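Local atomic coordinates of uncharacterized protein DUF305 (Deinococcus radiodurans R1, PDB entry 3BT5), a protein that is of unknown function but folds as a compact bundle of long helices, consistent with membership of the ferritin-like clan. Residues A[15-20]-A[59-64]; A[25-30]-A[112-117]; A[31-36]-A[93-98]; A[51-56]-A[146-151]; A[120-125]-A[139-144]. All coordinates share one frame; numbering follows the deposited sequence.

Interaction 1 (A[15-20]-A[59-64]); sequences QFVQHM and RQMEAM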
# COMPACT_ATOMS: atom_id res chain seq x y z
N GLN A 15 2.41 -14.35 8.34
CA GLN A 15 1.45 -14.08 7.27
C GLN A 15 1.18 -12.58 7.13
O GLN A 15 1.04 -12.06 6.01
CB GLN A 15 0.13 -14.80 7.55
CG GLN A 15 -0.96 -14.36 6.54
CD GLN A 15 -2.34 -14.93 6.85
OE1 GLN A 15 -3.05 -14.45 7.73
NE2 GLN A 15 -2.70 -15.97 6.14
N PHE A 16 1.10 -11.87 8.25
CA PHE A 16 0.86 -10.43 8.23
C PHE A 16 1.95 -9.73 7.41
O PHE A 16 1.67 -8.93 6.51
CB PHE A 16 0.83 -9.86 9.65
CG PHE A 16 0.83 -8.38 9.69
CD1 PHE A 16 -0.29 -7.66 9.28
CD2 PHE A 16 1.96 -7.69 10.10
CE1 PHE A 16 -0.26 -6.27 9.27
CE2 PHE A 16 2.00 -6.31 10.10
CZ PHE A 16 0.87 -5.59 9.70
N VAL A 17 3.21 -10.03 7.70
CA VAL A 17 4.31 -9.39 6.99
C VAL A 17 4.32 -9.81 5.52
O VAL A 17 4.52 -8.97 4.62
CB VAL A 17 5.65 -9.63 7.71
CG1 VAL A 17 6.83 -9.03 6.92
CG2 VAL A 17 5.59 -8.99 9.11
N GLN A 18 4.11 -11.10 5.25
CA GLN A 18 4.08 -11.54 3.85
C GLN A 18 2.99 -10.80 3.07
O GLN A 18 3.20 -10.33 1.94
CB GLN A 18 3.83 -13.04 3.77
CG GLN A 18 5.03 -13.87 4.21
CD GLN A 18 4.67 -15.35 4.32
OE1 GLN A 18 3.52 -15.71 4.62
NE2 GLN A 18 5.66 -16.22 4.13
N HIS A 19 1.79 -10.73 3.66
CA HIS A 19 0.70 -10.07 2.97
C HIS A 19 0.92 -8.58 2.82
O HIS A 19 0.61 -8.00 1.76
CB HIS A 19 -0.60 -10.28 3.71
CG HIS A 19 -1.19 -11.64 3.50
ND1 HIS A 19 -2.28 -12.08 4.22
CD2 HIS A 19 -0.87 -12.63 2.63
CE1 HIS A 19 -2.60 -13.30 3.81
NE2 HIS A 19 -1.76 -13.66 2.86
N MET A 20 1.45 -7.93 3.86
CA MET A 20 1.64 -6.49 3.77
C MET A 20 2.72 -6.14 2.76
O MET A 20 2.66 -5.09 2.12
CB MET A 20 1.98 -5.90 5.14
CG MET A 20 1.91 -4.41 5.18
SD MET A 20 0.29 -3.70 4.79
CE MET A 20 -0.66 -4.34 6.17
N ARG A 59 11.28 -2.33 2.61
CA ARG A 59 12.63 -2.78 2.97
C ARG A 59 12.65 -3.38 4.38
O ARG A 59 13.39 -4.37 4.65
CB ARG A 59 13.60 -1.60 2.88
CG ARG A 59 13.86 -1.15 1.43
CD ARG A 59 15.08 -0.23 1.31
NE ARG A 59 14.99 0.95 2.15
CZ ARG A 59 14.34 2.07 1.83
NH1 ARG A 59 13.69 2.17 0.67
NH2 ARG A 59 14.36 3.11 2.67
N GLN A 60 11.90 -2.78 5.30
CA GLN A 60 11.82 -3.30 6.67
C GLN A 60 11.16 -4.67 6.70
O GLN A 60 11.58 -5.56 7.44
CB GLN A 60 10.99 -2.36 7.55
CG GLN A 60 11.59 -0.98 7.80
CD GLN A 60 10.75 -0.18 8.77
OE1 GLN A 60 10.41 -0.65 9.87
NE2 GLN A 60 10.38 1.03 8.36
N MET A 61 10.09 -4.83 5.92
CA MET A 61 9.41 -6.12 5.85
C MET A 61 10.26 -7.21 5.23
O MET A 61 10.27 -8.36 5.70
CB MET A 61 8.12 -5.96 5.05
CG MET A 61 7.14 -5.07 5.80
SD MET A 61 5.51 -5.07 5.07
CE MET A 61 5.59 -3.58 4.17
N GLU A 62 10.99 -6.86 4.16
CA GLU A 62 11.90 -7.81 3.54
C GLU A 62 12.95 -8.27 4.55
O GLU A 62 13.28 -9.45 4.64
CB GLU A 62 12.57 -7.14 2.32
CG GLU A 62 11.60 -7.05 1.14
CD GLU A 62 11.98 -6.02 0.07
OE1 GLU A 62 12.84 -5.12 0.30
OE2 GLU A 62 11.39 -6.11 -1.03
N ALA A 63 13.49 -7.32 5.31
CA ALA A 63 14.52 -7.67 6.29
C ALA A 63 13.96 -8.61 7.36
O ALA A 63 14.60 -9.56 7.76
CB ALA A 63 15.07 -6.42 6.94
N MET A 64 12.73 -8.34 7.78
CA MET A 64 12.07 -9.19 8.77
C MET A 64 11.93 -10.62 8.26
O MET A 64 12.23 -11.57 8.98
CB MET A 64 10.69 -8.64 9.05
CG MET A 64 10.51 -8.33 10.48
SD MET A 64 8.96 -7.51 10.84
CE MET A 64 9.57 -5.98 11.55
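V17 and M20 of helix 11-37 pack against M61 and M64 of helix 41-68, the first two long helices of the bundle, which form an antiparallel helical hairpin. The axes of the short segments come within 9.7 Å, with 139° between their directions, and the backbones are nearest where V17 CA lies 6.2 Å from M61 CA. No hydrogen bond crosses the contact; its side chains are all apolar. The two methyls of V17 divide the work: CG1, held anti to the backbone N (chi1 177°), rests on M61, 3.7 Å from the carbonyl O and 3.8 Å from CB, whereas CG2 reaches across to M64, whose SD is 4.1 Å away and whose side chain runs nearly perpendicular to the valine. One turn further on, M61 extends its sulfur to the root of M20, where M61 SD meets M20 CB at 3.6 Å and M20 CG at 3.7 Å. All three methionines were modelled in two conformers, so these sulfur positions describe one of the alternatives. M20 offers only the start of its chain here; bends at chi2 and chi3 carry its thioether away, among T122 of helix 100-122 and I141 of helix 132-158. In the next shell, L65 and W68 also touch V17, and L137 of helix 132-158 packs on M61, so the hairpin is embedded among its neighbours. On the side of helix 11-37 turned away from this contact, Q18 NE2 is hydrogen-bonded to P71 O.

Interaction 2 (A[25-30]-A[112-117]); sequences AQALDL and IRHHQG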
# COMPACT_ATOMS: atom_id res chain seq x y z
N ALA A 25 3.58 -3.42 -2.25
CA ALA A 25 4.14 -3.44 -3.60
C ALA A 25 3.15 -2.86 -4.61
O ALA A 25 3.56 -2.22 -5.60
CB ALA A 25 4.55 -4.83 -4.01
N GLN A 26 1.85 -3.09 -4.38
CA GLN A 26 0.89 -2.60 -5.36
C GLN A 26 0.85 -1.06 -5.41
O GLN A 26 0.52 -0.48 -6.45
CB GLN A 26 -0.52 -3.13 -5.12
CG GLN A 26 -1.44 -2.72 -6.27
CD GLN A 26 -2.85 -3.16 -6.06
OE1 GLN A 26 -3.53 -2.68 -5.16
NE2 GLN A 26 -3.32 -4.01 -6.94
N ALA A 27 1.16 -0.41 -4.30
CA ALA A 27 1.17 1.05 -4.29
C ALA A 27 2.12 1.56 -5.38
O ALA A 27 1.90 2.60 -6.00
CB ALA A 27 1.55 1.60 -2.89
N LEU A 28 3.21 0.83 -5.60
CA LEU A 28 4.17 1.19 -6.64
C LEU A 28 3.56 1.06 -8.05
O LEU A 28 3.81 1.91 -8.91
CB LEU A 28 5.44 0.34 -6.49
CG LEU A 28 6.51 0.71 -5.46
CD1 LEU A 28 6.06 1.49 -4.24
CD2 LEU A 28 7.39 -0.50 -5.06
N ASP A 29 2.74 0.02 -8.26
CA ASP A 29 2.06 -0.21 -9.54
C ASP A 29 1.03 0.90 -9.80
O ASP A 29 0.76 1.24 -10.95
CB ASP A 29 1.28 -1.54 -9.53
CG ASP A 29 2.17 -2.77 -9.49
OD1 ASP A 29 3.32 -2.67 -9.93
OD2 ASP A 29 1.69 -3.83 -9.03
N LEU A 30 0.42 1.40 -8.74
CA LEU A 30 -0.56 2.47 -8.88
C LEU A 30 0.14 3.81 -9.16
O LEU A 30 -0.36 4.64 -9.92
CB LEU A 30 -1.43 2.57 -7.63
CG LEU A 30 -2.32 1.38 -7.31
CD1 LEU A 30 -2.95 1.57 -5.93
CD2 LEU A 30 -3.40 1.24 -8.37
N ILE A 112 -6.57 5.51 -1.84
CA ILE A 112 -7.27 5.63 -0.57
C ILE A 112 -7.85 4.30 -0.10
O ILE A 112 -7.67 3.92 1.05
CB ILE A 112 -8.39 6.72 -0.62
CG1 ILE A 112 -7.77 8.12 -0.72
CG2 ILE A 112 -9.35 6.58 0.58
CD1 ILE A 112 -8.78 9.18 -1.21
N ARG A 113 -8.53 3.58 -0.99
CA ARG A 113 -9.13 2.31 -0.59
C ARG A 113 -8.04 1.31 -0.20
O ARG A 113 -8.18 0.55 0.77
CB ARG A 113 -10.03 1.78 -1.71
CG ARG A 113 -10.91 0.58 -1.31
CD ARG A 113 -11.65 0.01 -2.51
NE ARG A 113 -10.71 -0.50 -3.50
CZ ARG A 113 -10.98 -0.71 -4.79
NH1 ARG A 113 -12.15 -0.41 -5.33
NH2 ARG A 113 -10.05 -1.20 -5.55
N HIS A 114 -6.96 1.32 -0.96
CA HIS A 114 -5.80 0.50 -0.69
C HIS A 114 -5.27 0.76 0.72
O HIS A 114 -5.05 -0.17 1.52
CB HIS A 114 -4.77 0.81 -1.77
CG HIS A 114 -3.41 0.29 -1.53
ND1 HIS A 114 -2.52 0.91 -0.68
CD2 HIS A 114 -2.76 -0.79 -2.05
CE1 HIS A 114 -1.39 0.23 -0.67
NE2 HIS A 114 -1.50 -0.80 -1.50
N HIS A 115 -5.09 2.03 1.06
CA HIS A 115 -4.56 2.37 2.37
C HIS A 115 -5.56 2.04 3.49
O HIS A 115 -5.16 1.64 4.58
CB HIS A 115 -4.25 3.88 2.41
CG HIS A 115 -2.93 4.25 1.80
ND1 HIS A 115 -2.31 3.50 0.81
CD2 HIS A 115 -2.09 5.28 2.08
CE1 HIS A 115 -1.14 4.05 0.51
NE2 HIS A 115 -0.99 5.15 1.26
N GLN A 116 -6.85 2.22 3.24
CA GLN A 116 -7.86 1.81 4.22
C GLN A 116 -7.76 0.32 4.49
O GLN A 116 -7.90 -0.11 5.62
CB GLN A 116 -9.27 2.21 3.77
CG GLN A 116 -9.45 3.73 3.74
CD GLN A 116 -10.71 4.17 3.05
OE1 GLN A 116 -11.19 3.51 2.13
NE2 GLN A 116 -11.23 5.34 3.44
N GLY A 117 -7.53 -0.48 3.45
CA GLY A 117 -7.38 -1.92 3.67
C GLY A 117 -6.13 -2.23 4.48
O GLY A 117 -6.16 -3.09 5.38
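H114 ND1 and H115 ND1 share a hydrogen bond of 3.0 Å, which steadies the ring on which A27 and Q26 of helix 11-37 pack. Each imidazole meets the other edge-on and in plane, with an angle of 158° at the hydrogen; either nitrogen could be the donor. H114 NE2 is hydrogen-bonded to H23 O, one turn before A27. With both ends tied, the imidazole has little freedom to rotate. CG stands anti to the backbone N (chi1 168°), which carries the ring across the interface. There the methyl of A27 covers the far end: A27 CB is 3.9 Å from H114 CE1, while A27 N approaches H114 NE2 obliquely at 3.9 Å without bonding. Q26 comes along the side with its chain extended, setting OE1 at the ring edge, 3.7 Å from H114 CD2, with the amide turned 40° from the ring plane. That oxygen takes its hydrogen bond from A87 N, so its meeting with the histidine is only packing. The contact joins two long antiparallel helices close to the centre of the bundle, a buried position in which both ring nitrogens have partners. Q54 of helix 41-68 packs on both A27 and H114, and H115 NE2 continues the chain of bonds to E148 OE1 of helix 132-158. A leucine in place of H114 lacks both ring nitrogens and would probably leave H23 O and H115 ND1 without this buried mate, setting the H115 ring freer to turn.

Interaction 3 (A[31-36]-A[93-98]); sequences AAPMLE and AGLSTL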
# COMPACT_ATOMS: atom_id res chain seq x y z
N ALA A 31 1.29 4.04 -8.53
CA ALA A 31 1.98 5.33 -8.70
C ALA A 31 2.63 5.48 -10.08
O ALA A 31 2.74 6.59 -10.62
CB ALA A 31 3.01 5.50 -7.60
N ALA A 32 3.13 4.37 -10.63
CA ALA A 32 3.89 4.43 -11.88
C ALA A 32 3.16 5.16 -13.02
O ALA A 32 3.74 6.07 -13.65
CB ALA A 32 4.33 3.03 -12.31
N PRO A 33 1.90 4.79 -13.32
CA PRO A 33 1.22 5.53 -14.40
C PRO A 33 1.01 7.02 -14.13
O PRO A 33 0.91 7.81 -15.08
CB PRO A 33 -0.12 4.78 -14.55
CG PRO A 33 -0.24 3.90 -13.37
CD PRO A 33 1.10 3.67 -12.79
N MET A 34 0.96 7.44 -12.87
CA MET A 34 0.87 8.89 -12.59
C MET A 34 2.15 9.61 -12.96
O MET A 34 2.13 10.72 -13.50
CB MET A 34 0.54 9.17 -11.13
CG MET A 34 -0.85 8.71 -10.72
SD MET A 34 -2.18 9.53 -11.69
CE MET A 34 -2.54 8.26 -12.93
N LEU A 35 3.28 8.99 -12.64
CA LEU A 35 4.56 9.60 -12.99
C LEU A 35 4.75 9.60 -14.50
O LEU A 35 5.38 10.50 -15.06
CB LEU A 35 5.71 8.90 -12.26
CG LEU A 35 5.54 9.06 -10.75
CD1 LEU A 35 6.46 8.13 -9.98
CD2 LEU A 35 5.76 10.53 -10.38
N GLU A 36 4.18 8.61 -15.18
CA GLU A 36 4.26 8.53 -16.64
C GLU A 36 3.34 9.51 -17.35
O GLU A 36 3.73 10.11 -18.36
CB GLU A 36 3.96 7.10 -17.10
CG GLU A 36 3.92 6.91 -18.62
CD GLU A 36 5.28 7.11 -19.27
OE1 GLU A 36 6.30 6.99 -18.56
OE2 GLU A 36 5.32 7.39 -20.49
N ALA A 93 -5.05 -1.22 -14.68
CA ALA A 93 -4.94 -0.88 -16.10
C ALA A 93 -5.63 0.45 -16.45
O ALA A 93 -5.18 1.17 -17.36
CB ALA A 93 -5.48 -2.01 -16.94
N GLY A 94 -6.72 0.78 -15.76
CA GLY A 94 -7.46 2.01 -16.02
C GLY A 94 -6.57 3.22 -15.86
O GLY A 94 -6.76 4.23 -16.54
N LEU A 95 -5.59 3.15 -14.97
CA LEU A 95 -4.70 4.29 -14.79
C LEU A 95 -3.88 4.61 -16.02
O LEU A 95 -3.40 5.74 -16.16
CB LEU A 95 -3.81 4.09 -13.57
CG LEU A 95 -4.55 3.83 -12.26
CD1 LEU A 95 -3.53 3.76 -11.10
CD2 LEU A 95 -5.63 4.90 -11.99
N SER A 96 -3.71 3.60 -16.89
CA SER A 96 -2.95 3.80 -18.12
C SER A 96 -3.83 4.11 -19.33
O SER A 96 -3.33 4.63 -20.33
CB SER A 96 -2.11 2.55 -18.45
OG SER A 96 -1.04 2.40 -17.52
N THR A 97 -5.11 3.75 -19.26
CA THR A 97 -6.00 3.78 -20.43
C THR A 97 -7.05 4.89 -20.35
O THR A 97 -7.55 5.33 -21.38
CB THR A 97 -6.76 2.44 -20.61
OG1 THR A 97 -7.63 2.24 -19.51
CG2 THR A 97 -5.83 1.23 -20.76
N LEU A 98 -7.44 5.31 -19.15
CA LEU A 98 -8.50 6.32 -19.02
C LEU A 98 -7.96 7.70 -19.40
O LEU A 98 -6.75 7.93 -19.30
CB LEU A 98 -9.00 6.35 -17.57
CG LEU A 98 -9.78 5.11 -17.11
CD1 LEU A 98 -9.97 5.19 -15.60
CD2 LEU A 98 -11.13 5.03 -17.84
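With CG directed anti to its carbonyl carbon (chi1 -56°) and its chain extended at chi2, L95 brings CD1 up to the ring of P33, while M34 folds over the same leucine because its chain bends at chi2 (-60°) and again at chi3. The proline ring and L95 carry most of the contact: P33 CG lies 4.0 Å from L95 CD1 and 3.6 Å from L95 CB, which the backbone of helix 89-97 puts there, and the two side chains cross obliquely. Beside it, P33 CB approaches S96 OG at 3.9 Å, on the exposed margin of the contact. From the buried side the end of M34 arrives, its CE 4.2 Å from L95 O. The short helix 89-97 thus runs almost parallel to helix 11-37, at 10° and 9.0 Å between the axes of the short segments, as an addition to the side of the bundle of long helices. Having no N-H, P33 cannot bond to the preceding turn, and helix 11-37 kinks there. On the other side of the contact, helix 89-97 is ending: G94 O accepts from both T97 N and L98 N, which reach it from the same face of its plane. R37 then ties the two elements by a polar route, its NH1 hydrogen-bonded to L95 O and L98 O. Behind M34 stand V43 and A47 of helix 41-68 and F107 of helix 100-122; Q106 of that same helix packs on L95.

Interaction 4 (A[51-56]-A[146-151]); sequences QLSQRE and RGEIRT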
# COMPACT_ATOMS: atom_id res chain seq x y z
N GLN A 51 5.35 6.45 -3.14
CA GLN A 51 6.28 5.41 -3.55
C GLN A 51 7.43 5.31 -2.54
O GLN A 51 7.82 4.22 -2.11
CB GLN A 51 6.84 5.72 -4.94
CG GLN A 51 7.77 4.64 -5.45
CD GLN A 51 8.67 5.15 -6.55
OE1 GLN A 51 8.21 5.58 -7.60
NE2 GLN A 51 9.97 5.08 -6.31
N LEU A 52 7.97 6.46 -2.15
CA LEU A 52 9.10 6.44 -1.25
C LEU A 52 8.75 5.91 0.14
O LEU A 52 9.49 5.11 0.74
CB LEU A 52 9.71 7.84 -1.17
CG LEU A 52 10.45 8.24 -2.46
CD1 LEU A 52 10.92 9.70 -2.42
CD2 LEU A 52 11.62 7.28 -2.76
N SER A 53 7.61 6.31 0.66
CA SER A 53 7.22 5.85 1.99
C SER A 53 6.89 4.36 1.98
O SER A 53 7.27 3.63 2.91
CB SER A 53 6.03 6.62 2.51
OG SER A 53 4.89 6.26 1.76
N GLN A 54 6.21 3.89 0.95
CA GLN A 54 5.87 2.47 0.88
C GLN A 54 7.14 1.64 0.73
O GLN A 54 7.29 0.59 1.37
CB GLN A 54 4.90 2.20 -0.27
CG GLN A 54 3.50 2.80 -0.08
CD GLN A 54 2.55 1.87 0.68
OE1 GLN A 54 2.09 0.84 0.16
NE2 GLN A 54 2.26 2.22 1.92
N ARG A 55 8.08 2.10 -0.10
CA ARG A 55 9.32 1.35 -0.27
C ARG A 55 10.14 1.24 1.03
O ARG A 55 10.76 0.20 1.29
CB ARG A 55 10.16 1.97 -1.40
CG ARG A 55 9.61 1.63 -2.77
CD ARG A 55 10.34 2.37 -3.87
NE ARG A 55 11.73 1.95 -3.97
CZ ARG A 55 12.52 2.25 -4.99
NH1 ARG A 55 12.04 2.95 -6.01
NH2 ARG A 55 13.79 1.84 -5.00
N GLU A 56 10.16 2.29 1.83
CA GLU A 56 10.88 2.25 3.11
C GLU A 56 10.30 1.15 3.99
O GLU A 56 11.04 0.38 4.61
CB GLU A 56 10.76 3.59 3.83
CG GLU A 56 11.54 3.64 5.14
CD GLU A 56 11.23 4.89 5.98
OE1 GLU A 56 10.56 5.82 5.48
OE2 GLU A 56 11.65 4.94 7.16
N ARG A 146 -2.55 6.58 7.43
CA ARG A 146 -3.57 7.55 7.79
C ARG A 146 -3.17 8.96 7.36
O ARG A 146 -4.02 9.73 6.92
CB ARG A 146 -3.90 7.47 9.29
CG ARG A 146 -4.75 6.26 9.67
CD ARG A 146 -5.06 6.17 11.18
NE ARG A 146 -6.09 5.17 11.46
CZ ARG A 146 -6.34 4.66 12.67
NH1 ARG A 146 -5.59 5.01 13.69
NH2 ARG A 146 -7.30 3.76 12.83
N GLY A 147 -1.88 9.30 7.48
CA GLY A 147 -1.42 10.60 6.98
C GLY A 147 -1.66 10.71 5.48
O GLY A 147 -2.16 11.73 4.99
N GLU A 148 -1.29 9.67 4.73
CA GLU A 148 -1.44 9.73 3.28
C GLU A 148 -2.91 9.76 2.84
O GLU A 148 -3.25 10.45 1.88
CB GLU A 148 -0.67 8.57 2.63
CG GLU A 148 0.84 8.78 2.80
CD GLU A 148 1.70 7.66 2.24
OE1 GLU A 148 1.19 6.59 1.82
OE2 GLU A 148 2.94 7.87 2.21
N ILE A 149 -3.77 9.01 3.53
CA ILE A 149 -5.20 9.08 3.24
C ILE A 149 -5.69 10.53 3.39
O ILE A 149 -6.41 11.04 2.53
CB ILE A 149 -6.02 8.16 4.18
CG1 ILE A 149 -5.76 6.69 3.80
CG2 ILE A 149 -7.50 8.48 4.10
CD1 ILE A 149 -6.29 5.75 4.88
N ARG A 150 -5.32 11.19 4.47
CA ARG A 150 -5.81 12.54 4.69
C ARG A 150 -5.35 13.48 3.57
O ARG A 150 -6.12 14.33 3.05
CB ARG A 150 -5.38 13.05 6.06
CG ARG A 150 -6.14 14.31 6.49
CD ARG A 150 -7.57 14.00 6.94
NE ARG A 150 -7.55 13.25 8.18
CZ ARG A 150 -7.49 13.81 9.38
NH1 ARG A 150 -7.48 15.15 9.51
NH2 ARG A 150 -7.45 13.04 10.46
N THR A 151 -4.07 13.38 3.18
CA THR A 151 -3.58 14.17 2.06
C THR A 151 -4.35 13.84 0.78
O THR A 151 -4.80 14.74 0.06
CB THR A 151 -2.08 13.93 1.84
OG1 THR A 151 -1.36 14.33 3.02
CG2 THR A 151 -1.55 14.70 0.63
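The carboxylate of E148 receives S53 OG on the syn lone pair of OE2, the side of its other oxygen, while OE1 is hydrogen-bonded to H115 NE2. The amide of Q54, in the conformer described, comes no nearer than 4.5 Å, from its NE2 to E148 OE1. The bond from S53 OG to E148 OE2 is short, 2.6 Å, and S53 CB lies 3.3 Å from the same oxygen. It is described for one of two modelled conformers of S53, in which OG stands between the backbone N and the carbonyl carbon (chi1 70°). There OG is also hydrogen-bonded to I50 O, so its single proton is probably shared between competing acceptors. Helices 41-68 and 132-158 run antiparallel in the bundle, but the closest pair, S53 CA and E148 CA, is 9.6 Å apart. E148 spans that distance with an extended chain (chi2 178°), and its two oxygens link three of the long helices through S53 and H115. An alanine at E148 removes the carboxylate and would probably leave H115 NE2 without its acceptor and S53 OG with only those of its own helix, opening a gap between the helices. T144, one turn before E148, packs on S53.

Interaction 5 (A[120-125]-A[139-144]); sequences AMTLPM and RQIVVT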
# COMPACT_ATOMS: atom_id res chain seq x y z
N ALA A 120 -6.84 -1.57 8.09
CA ALA A 120 -7.74 -2.59 8.62
C ALA A 120 -7.03 -3.94 8.87
O ALA A 120 -7.41 -4.71 9.76
CB ALA A 120 -8.93 -2.75 7.70
N MET A 121 -6.02 -4.25 8.07
CA MET A 121 -5.18 -5.45 8.24
C MET A 121 -4.25 -5.29 9.45
O MET A 121 -3.85 -6.27 10.09
CB MET A 121 -4.33 -5.68 6.98
CG MET A 121 -5.16 -5.99 5.73
SD MET A 121 -4.34 -5.93 4.12
CE MET A 121 -3.09 -7.21 4.27
N THR A 122 -3.90 -4.05 9.74
CA THR A 122 -2.83 -3.79 10.68
C THR A 122 -3.30 -3.59 12.11
O THR A 122 -2.60 -3.98 13.06
CB THR A 122 -1.98 -2.64 10.19
OG1 THR A 122 -1.49 -2.98 8.88
CG2 THR A 122 -0.83 -2.40 11.11
N LEU A 123 -4.48 -3.01 12.28
CA LEU A 123 -4.97 -2.74 13.64
C LEU A 123 -4.95 -3.94 14.57
O LEU A 123 -4.53 -3.80 15.72
CB LEU A 123 -6.36 -2.09 13.58
CG LEU A 123 -6.33 -0.65 13.06
CD1 LEU A 123 -7.75 -0.13 12.85
CD2 LEU A 123 -5.50 0.29 13.95
N PRO A 124 -5.39 -5.12 14.09
CA PRO A 124 -5.33 -6.31 14.97
C PRO A 124 -3.92 -6.70 15.44
O PRO A 124 -3.78 -7.36 16.48
CB PRO A 124 -5.95 -7.41 14.10
CG PRO A 124 -6.86 -6.66 13.14
CD PRO A 124 -6.02 -5.45 12.80
N MET A 125 -2.89 -6.30 14.69
CA MET A 125 -1.51 -6.61 15.07
C MET A 125 -0.99 -5.68 16.16
O MET A 125 0.10 -5.91 16.70
CB MET A 125 -0.58 -6.61 13.85
CG MET A 125 -1.08 -7.53 12.74
SD MET A 125 -1.07 -9.27 13.21
CE MET A 125 0.54 -9.29 13.96
N ARG A 139 2.55 -0.05 14.01
CA ARG A 139 2.26 1.34 14.35
C ARG A 139 2.71 2.29 13.23
O ARG A 139 1.96 3.21 12.85
CB ARG A 139 2.91 1.68 15.70
CG ARG A 139 2.33 0.83 16.83
CD ARG A 139 2.74 1.28 18.22
NE ARG A 139 2.07 0.46 19.24
CZ ARG A 139 0.81 0.66 19.65
NH1 ARG A 139 0.09 1.65 19.15
NH2 ARG A 139 0.28 -0.14 20.57
N GLN A 140 3.90 2.07 12.69
CA GLN A 140 4.40 2.92 11.59
C GLN A 140 3.50 2.86 10.36
O GLN A 140 3.22 3.88 9.72
CB GLN A 140 5.84 2.57 11.20
CG GLN A 140 6.87 2.90 12.29
CD GLN A 140 8.20 2.20 12.07
OE1 GLN A 140 8.45 1.60 11.02
NE2 GLN A 140 9.07 2.27 13.07
N ILE A 141 3.07 1.66 10.00
CA ILE A 141 2.16 1.50 8.87
C ILE A 141 0.88 2.29 9.08
O ILE A 141 0.46 3.05 8.19
CB ILE A 141 1.84 0.01 8.62
CG1 ILE A 141 3.08 -0.72 8.08
CG2 ILE A 141 0.63 -0.14 7.67
CD1 ILE A 141 2.95 -2.24 8.07
N VAL A 142 0.26 2.15 10.25
CA VAL A 142 -1.03 2.80 10.50
C VAL A 142 -0.86 4.32 10.42
O VAL A 142 -1.63 5.01 9.77
CB VAL A 142 -1.68 2.36 11.85
CG1 VAL A 142 -2.90 3.23 12.21
CG2 VAL A 142 -2.08 0.89 11.80
N VAL A 143 0.17 4.83 11.07
CA VAL A 143 0.39 6.28 11.09
C VAL A 143 0.60 6.82 9.66
O VAL A 143 0.01 7.83 9.25
CB VAL A 143 1.61 6.62 12.00
CG1 VAL A 143 2.10 8.05 11.78
CG2 VAL A 143 1.23 6.44 13.45
N THR A 144 1.48 6.16 8.92
CA THR A 144 1.82 6.61 7.59
C THR A 144 0.61 6.52 6.66
O THR A 144 0.33 7.46 5.87
CB THR A 144 3.01 5.80 7.05
OG1 THR A 144 4.15 6.07 7.89
CG2 THR A 144 3.34 6.21 5.62
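T122 overlaps V142 methyl to methyl: T122 CG2 lies 3.6 Å from V142 CG2, and T122 CB is 3.9 Å from that same methyl as the side chains pass in opposite directions. The threonine uses its other branch as well. Its OG1 faces I141, 3.7 Å from CG2, in a packing contact and not a hydrogen bond; the hydroxyl is bonded to A118 O, one turn earlier in its own helix. A chi1 of -57° serves both purposes, placing OG1 beside the backbone N, near A118 O, and sending the methyl anti to that N and on to the valine. L123 adds a lighter touch at the exposed margin, its CD2 4.1 Å from V142 CG2 and its side chain about perpendicular to the valine. Helices 100-122 and 132-158 are consecutive and antiparallel, a helical hairpin within the bundle of long helices, consistent with the ferritin-like clan, and the contact lies near its turn. The backbones come closest at T122 CA and V142 CA, 6.8 Å apart, consistent with the short side chains of these two residues. M125 N is bonded to T122 O at 2.9 Å. F16 and M20 of helix 11-37 cover T122 from another direction, and A138, one turn before V142, also touches T122. I141 and T144 also meet Q57 of helix 41-68.

In the fold
Interactions 1 and 5 each join the two helices of a hairpin near one end of the bundle, are buried and mainly apolar, and touch where F16 and M20 meet T122. Interactions 2 and 4 lie nearer the middle, their centres about 9 Å apart, and merge through H115 and E148, so that all four long helices meet there. Only interaction 4 has a hydrogen bond across it; in interaction 2 alanine and glutamine pack on a histidine bonded to other residues. Interaction 3, its centre about 16 Å from the centre of the chain, is partly exposed and adds the short helix 89-97 to helix 11-37. Helix 11-37 serves interactions 1, 2 and 3 with different partners.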